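Local coordinates for protein branched-chain-amino-acid aminotransferase (Pseudomonas aeruginosa, PDB 6NST) that probably transfers the amino group of leucine, isoleucine or valine to 2-oxoglutarate with the help of pyridoxal 5'-phosphate, making glutamate and the branched-chain keto acid, at residues A66-M71 with I154-A159; Q72-R77 with L116-I121. The protein carries 1 engineered substitution. All coordinates share one frame; numbering follows the deposited sequence.

Interaction 1. Residues A66-M71 with I154-A159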
loop_
_atom_site.group_PDB
_atom_site.type_symbol
_atom_site.label_atom_id
_atom_site.label_comp_id
_atom_site.label_asym_id
_atom_site.label_seq_id
_atom_site.Cartn_x
_atom_site.Cartn_y
_atom_site.Cartn_z
ATOM N N ALA A 66 -28.183 -5.307 -1.625
ATOM C CA ALA A 66 -28.941 -4.103 -1.944
ATOM C C ALA A 66 -28.877 -3.086 -0.812
ATOM O O ALA A 66 -28.904 -1.875 -1.064
ATOM C CB ALA A 66 -30.392 -4.464 -2.258
ATOM N N HIS A 67 -28.795 -3.556 0.436
ATOM C CA HIS A 67 -28.670 -2.638 1.564
ATOM C C HIS A 67 -27.306 -1.958 1.564
ATOM O O HIS A 67 -27.196 -0.772 1.896
ATOM C CB HIS A 67 -28.908 -3.392 2.874
ATOM C CG HIS A 67 -28.796 -2.538 4.100
ATOM N ND1 HIS A 67 -29.668 -1.508 4.375
ATOM C CD2 HIS A 67 -27.919 -2.573 5.131
ATOM C CE1 HIS A 67 -29.330 -0.940 5.519
ATOM N NE2 HIS A 67 -28.271 -1.568 5.999
ATOM N N ILE A 68 -26.258 -2.690 1.185
ATOM C CA ILE A 68 -24.930 -2.092 1.085
ATOM C C ILE A 68 -24.907 -1.017 0.005
ATOM O O ILE A 68 -24.327 0.060 0.191
ATOM C CB ILE A 68 -23.876 -3.184 0.823
ATOM C CG1 ILE A 68 -23.758 -4.105 2.039
ATOM C CG2 ILE A 68 -22.535 -2.560 0.478
ATOM C CD1 ILE A 68 -22.922 -5.344 1.804
ATOM N N MET A 69 -25.545 -1.283 -1.131
ATOM C CA MET A 69 -25.550 -0.358 -2.258
ATOM C C MET A 69 -26.639 0.699 -2.153
ATOM O O MET A 69 -26.802 1.484 -3.093
ATOM C CB MET A 69 -25.710 -1.128 -3.571
ATOM C CG MET A 69 -24.604 -2.132 -3.825
ATOM S SD MET A 69 -22.993 -1.336 -3.930
ATOM C CE MET A 69 -21.919 -2.766 -4.011
ATOM N N ASN A 70 -27.378 0.733 -1.045
ATOM C CA ASN A 70 -28.475 1.682 -0.853
ATOM C C ASN A 70 -29.538 1.531 -1.939
ATOM O O ASN A 70 -30.120 2.510 -2.408
ATOM C CB ASN A 70 -27.960 3.123 -0.791
ATOM C CG ASN A 70 -28.259 3.789 0.534
ATOM O OD1 ASN A 70 -28.569 3.123 1.522
ATOM N ND2 ASN A 70 -28.168 5.113 0.565
ATOM N N MET A 71 -29.791 0.288 -2.343
ATOM C CA MET A 71 -30.853 -0.032 -3.288
ATOM C C MET A 71 -32.027 -0.621 -2.517
ATOM O O MET A 71 -31.865 -1.608 -1.792
ATOM C CB MET A 71 -30.373 -1.017 -4.353
ATOM C CG MET A 71 -29.221 -0.524 -5.209
ATOM S SD MET A 71 -28.812 -1.719 -6.497
ATOM C CE MET A 71 -30.309 -1.678 -7.480
ATOM N N ILE A 154 -12.499 0.215 -2.055
ATOM C CA ILE A 154 -12.826 0.695 -3.391
ATOM C C ILE A 154 -14.151 0.124 -3.868
ATOM O O ILE A 154 -15.021 0.856 -4.341
ATOM C CB ILE A 154 -11.684 0.365 -4.376
ATOM C CG1 ILE A 154 -10.400 1.081 -3.953
ATOM C CG2 ILE A 154 -12.084 0.746 -5.791
ATOM C CD1 ILE A 154 -9.210 0.800 -4.852
ATOM N N SER A 155 -14.325 -1.186 -3.746
ATOM C CA SER A 155 -15.598 -1.830 -4.010
ATOM C C SER A 155 -16.059 -2.553 -2.754
ATOM O O SER A 155 -15.252 -2.910 -1.889
ATOM C CB SER A 155 -15.507 -2.807 -5.189
ATOM O OG SER A 155 -14.549 -3.816 -4.944
ATOM N N MET A 156 -17.368 -2.750 -2.654
ATOM C CA MET A 156 -17.975 -3.343 -1.468
ATOM C C MET A 156 -17.907 -4.858 -1.605
ATOM O O MET A 156 -18.769 -5.481 -2.231
ATOM C CB MET A 156 -19.401 -2.834 -1.304
ATOM C CG MET A 156 -19.492 -1.309 -1.198
ATOM S SD MET A 156 -18.635 -0.623 0.246
ATOM C CE MET A 156 -17.084 -0.067 -0.465
ATOM N N THR A 157 -16.870 -5.455 -1.008
ATOM C CA THR A 157 -16.544 -6.855 -1.240
ATOM C C THR A 157 -17.544 -7.821 -0.616
ATOM O O THR A 157 -17.519 -9.009 -0.960
ATOM C CB THR A 157 -15.136 -7.157 -0.716
ATOM O OG1 THR A 157 -15.056 -6.830 0.676
ATOM C CG2 THR A 157 -14.098 -6.344 -1.483
ATOM N N ARG A 158 -18.416 -7.355 0.278
ATOM C CA ARG A 158 -19.450 -8.214 0.843
ATOM C C ARG A 158 -20.721 -8.238 0.009
ATOM O O ARG A 158 -21.571 -9.110 0.225
ATOM C CB ARG A 158 -19.801 -7.770 2.269
ATOM C CG ARG A 158 -18.609 -7.664 3.203
ATOM C CD ARG A 158 -17.715 -8.887 3.096
ATOM N NE ARG A 158 -16.533 -8.770 3.944
ATOM C CZ ARG A 158 -15.433 -9.500 3.794
ATOM N NH1 ARG A 158 -15.358 -10.396 2.819
ATOM N NH2 ARG A 158 -14.405 -9.326 4.614
ATOM N N ALA A 159 -20.880 -7.301 -0.918
ATOM C CA ALA A 159 -22.032 -7.270 -1.802
ATOM C C ALA A 159 -21.683 -7.946 -3.120
ATOM O O ALA A 159 -20.558 -7.831 -3.613
ATOM C CB ALA A 159 -22.494 -5.834 -2.056
#
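The guanidinium of R158 turns away from the helix, with T157 OG1 3.9 Å above one of its faces, toward the rim. To the contact R158 gives its CB, 4.0 Å from I68 CD1. The rest is apolar, with no hydrogen bond between the segments. I68 splits its branches: CG2, anti to the backbone N, reaches M156 CB at 3.6 Å, while CD1, at the tip of the extended CG1 arm, comes within 3.9 Å of A159 CB. M69 bends at chi2 (-61°), which carries its CE to 3.7 Å from both M156 CB and A159 CB. M156 folds back at chi2 and chi3, so CB and CG do the touching. M156 to A159 form a type I turn, closed by A159 N to M156 O at 3.1 Å, that leads into K160, probably the pyridoxal phosphate lysine. On the other segment the helix ends in a Schellman motif, M71 N bonding A66 O at 2.7 Å. OD2 of D244 of a second subunit accepts a hydrogen bond from R158 N. The contact joins the C-terminal end of helix 55-68, where V37 of strand 36-46 packs on M69, to the loop between strand 140-145 and helix 166-177.

Interaction 2. Residues Q72-R77 with L116-I121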
loop_
_atom_site.group_PDB
_atom_site.type_symbol
_atom_site.label_atom_id
_atom_site.label_comp_id
_atom_site.label_asym_id
_atom_site.label_seq_id
_atom_site.Cartn_x
_atom_site.Cartn_y
_atom_site.Cartn_z
ATOM N N GLN A 72 -33.202 -0.021 -2.679
ATOM C CA GLN A 72 -34.411 -0.474 -1.998
ATOM C C GLN A 72 -35.154 -1.440 -2.917
ATOM O O GLN A 72 -35.730 -1.029 -3.930
ATOM C CB GLN A 72 -35.286 0.718 -1.615
ATOM C CG GLN A 72 -36.547 0.353 -0.842
ATOM C CD GLN A 72 -36.250 -0.218 0.532
ATOM O OE1 GLN A 72 -36.218 -1.435 0.717
ATOM N NE2 GLN A 72 -36.037 0.660 1.505
ATOM N N ILE A 73 -35.134 -2.723 -2.570
ATOM C CA ILE A 73 -35.859 -3.742 -3.327
ATOM C C ILE A 73 -37.355 -3.529 -3.123
ATOM O O ILE A 73 -37.824 -3.512 -1.976
ATOM C CB ILE A 73 -35.439 -5.158 -2.906
ATOM C CG1 ILE A 73 -33.930 -5.343 -3.079
ATOM C CG2 ILE A 73 -36.208 -6.201 -3.707
ATOM C CD1 ILE A 73 -33.430 -6.707 -2.643
ATOM N N PRO A 74 -38.141 -3.374 -4.193
ATOM C CA PRO A 74 -39.573 -3.084 -4.024
ATOM C C PRO A 74 -40.382 -4.304 -3.611
ATOM O O PRO A 74 -41.616 -4.269 -3.613
ATOM C CB PRO A 74 -40.000 -2.585 -5.413
ATOM C CG PRO A 74 -38.719 -2.379 -6.187
ATOM C CD PRO A 74 -37.744 -3.346 -5.606
ATOM N N TYR A 75 -39.696 -5.387 -3.264
ATOM C CA TYR A 75 -40.338 -6.627 -2.865
ATOM C C TYR A 75 -39.668 -7.150 -1.606
ATOM O O TYR A 75 -38.521 -6.817 -1.299
ATOM C CB TYR A 75 -40.278 -7.673 -3.990
ATOM C CG TYR A 75 -40.839 -7.143 -5.286
ATOM C CD1 TYR A 75 -42.209 -7.134 -5.515
ATOM C CD2 TYR A 75 -40.003 -6.619 -6.266
ATOM C CE1 TYR A 75 -42.732 -6.632 -6.688
ATOM C CE2 TYR A 75 -40.517 -6.115 -7.444
ATOM C CZ TYR A 75 -41.883 -6.125 -7.648
ATOM O OH TYR A 75 -42.403 -5.622 -8.814
ATOM N N SER A 76 -40.405 -7.972 -0.873
ATOM C CA SER A 76 -39.915 -8.516 0.380
ATOM C C SER A 76 -39.198 -9.840 0.145
ATOM O O SER A 76 -39.230 -10.412 -0.946
ATOM C CB SER A 76 -41.066 -8.704 1.358
ATOM O OG SER A 76 -42.016 -9.616 0.837
ATOM N N ARG A 77 -38.550 -10.332 1.201
ATOM C CA ARG A 77 -37.845 -11.605 1.101
ATOM C C ARG A 77 -38.807 -12.748 0.798
ATOM O O ARG A 77 -38.482 -13.648 0.015
ATOM C CB ARG A 77 -37.069 -11.872 2.389
ATOM C CG ARG A 77 -35.931 -10.895 2.615
ATOM C CD ARG A 77 -35.266 -11.117 3.959
ATOM N NE ARG A 77 -34.106 -10.249 4.137
ATOM C CZ ARG A 77 -34.177 -8.976 4.513
ATOM N NH1 ARG A 77 -35.355 -8.414 4.745
ATOM N NH2 ARG A 77 -33.070 -8.263 4.651
ATOM N N LEU A 116 -34.498 7.037 -9.642
ATOM C CA LEU A 116 -34.350 5.760 -10.324
ATOM C C LEU A 116 -35.289 4.719 -9.735
ATOM O O LEU A 116 -35.414 4.592 -8.513
ATOM C CB LEU A 116 -32.904 5.271 -10.230
ATOM C CG LEU A 116 -31.859 6.136 -10.932
ATOM C CD1 LEU A 116 -30.460 5.587 -10.701
ATOM C CD2 LEU A 116 -32.164 6.226 -12.419
ATOM N N LYS A 117 -35.949 3.970 -10.611
ATOM C CA LYS A 117 -36.820 2.883 -10.194
ATOM C C LYS A 117 -36.031 1.583 -10.127
ATOM O O LYS A 117 -35.170 1.318 -10.970
ATOM C CB LYS A 117 -38.003 2.735 -11.153
ATOM C CG LYS A 117 -39.076 1.769 -10.676
ATOM C CD LYS A 117 -40.253 1.739 -11.639
ATOM C CE LYS A 117 -41.335 0.782 -11.168
ATOM N NZ LYS A 117 -40.829 -0.615 -11.061
ATOM N N VAL A 118 -36.325 0.780 -9.111
ATOM C CA VAL A 118 -35.672 -0.506 -8.904
ATOM C C VAL A 118 -36.525 -1.594 -9.537
ATOM O O VAL A 118 -37.721 -1.711 -9.240
ATOM C CB VAL A 118 -35.455 -0.784 -7.407
ATOM C CG1 VAL A 118 -34.805 -2.136 -7.213
ATOM C CG2 VAL A 118 -34.608 0.313 -6.778
ATOM N N HIS A 119 -35.913 -2.386 -10.415
ATOM C CA HIS A 119 -36.557 -3.528 -11.045
ATOM C C HIS A 119 -35.885 -4.814 -10.581
ATOM O O HIS A 119 -34.704 -4.820 -10.224
ATOM C CB HIS A 119 -36.491 -3.430 -12.571
ATOM C CG HIS A 119 -37.141 -2.201 -13.125
ATOM N ND1 HIS A 119 -38.323 -2.240 -13.834
ATOM C CD2 HIS A 119 -36.777 -0.898 -13.073
ATOM C CE1 HIS A 119 -38.657 -1.014 -14.196
ATOM N NE2 HIS A 119 -37.737 -0.181 -13.746
ATOM N N VAL A 120 -36.646 -5.907 -10.590
ATOM C CA VAL A 120 -36.155 -7.208 -10.147
ATOM C C VAL A 120 -36.550 -8.252 -11.183
ATOM O O VAL A 120 -37.707 -8.296 -11.613
ATOM C CB VAL A 120 -36.714 -7.591 -8.762
ATOM C CG1 VAL A 120 -36.196 -8.953 -8.336
ATOM C CG2 VAL A 120 -36.363 -6.532 -7.729
ATOM N N ILE A 121 -35.595 -9.095 -11.579
ATOM C CA ILE A 121 -35.863 -10.206 -12.486
ATOM C C ILE A 121 -35.259 -11.476 -11.909
ATOM O O ILE A 121 -34.205 -11.452 -11.266
ATOM C CB ILE A 121 -35.318 -9.956 -13.913
ATOM C CG1 ILE A 121 -33.821 -9.616 -13.875
ATOM C CG2 ILE A 121 -36.115 -8.871 -14.599
ATOM C CD1 ILE A 121 -32.920 -10.776 -14.278
#
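Loop packs on sheet here: the connection between helices 55-68 and 77-89 lies against strand 118-126 of the antiparallel sheet in this class-IV aminotransferase. V118, V120 and P74 carry most of the buried surface, and no hydrogen bond crosses between the segments. Both valines aim their CB toward the loop, with H119 between them pointing away, and both set CG1 anti to the backbone N (chi1 179°). V118 meets the start of the loop. Its CG1 meets P74 CD at 3.6 Å, and its CG2 comes to 3.3 Å from Q72 O. V120 works with CG2 alone, which fits among three loop residues: I73 CG2 at 4.0 Å, P74 CD at 4.1 Å and the Y75 ring. V120 CG2 comes to the Y75 ring at its edge, near the plane, 3.9 Å from Y75 CD2, while P74 CB lies over one face, toward the rim. Y75 also meets W11 edge-to-face, and D13 OD1 takes the bond from V120 N, so strand 9-12 borders the contact. S76 takes the N-cap position of helix 77-89. The pyrrolidine also leans on the strand backbone, with P74 CG 3.3 Å from V118 O.

In the fold
Interaction 2 is nested inside the chain loop that interaction 1 closes, and the two have their centres about 15 Å apart on the same side of the chain's centre. They meet directly where A66 CB packs 3.7 Å from I73 CG1, so the last turn of helix 55-68 faces the loop that follows it. M71 and Q72 are consecutive, so one continuous run packs first on 154-159 and then on strand 118-126. Interaction 1 is the closer to the active site: A159 directly precedes K160, the lysine inferred to carry pyridoxal phosphate, though no cofactor is attached here. In interaction 2 the side chain of I73 is about 11 Å from that of K160.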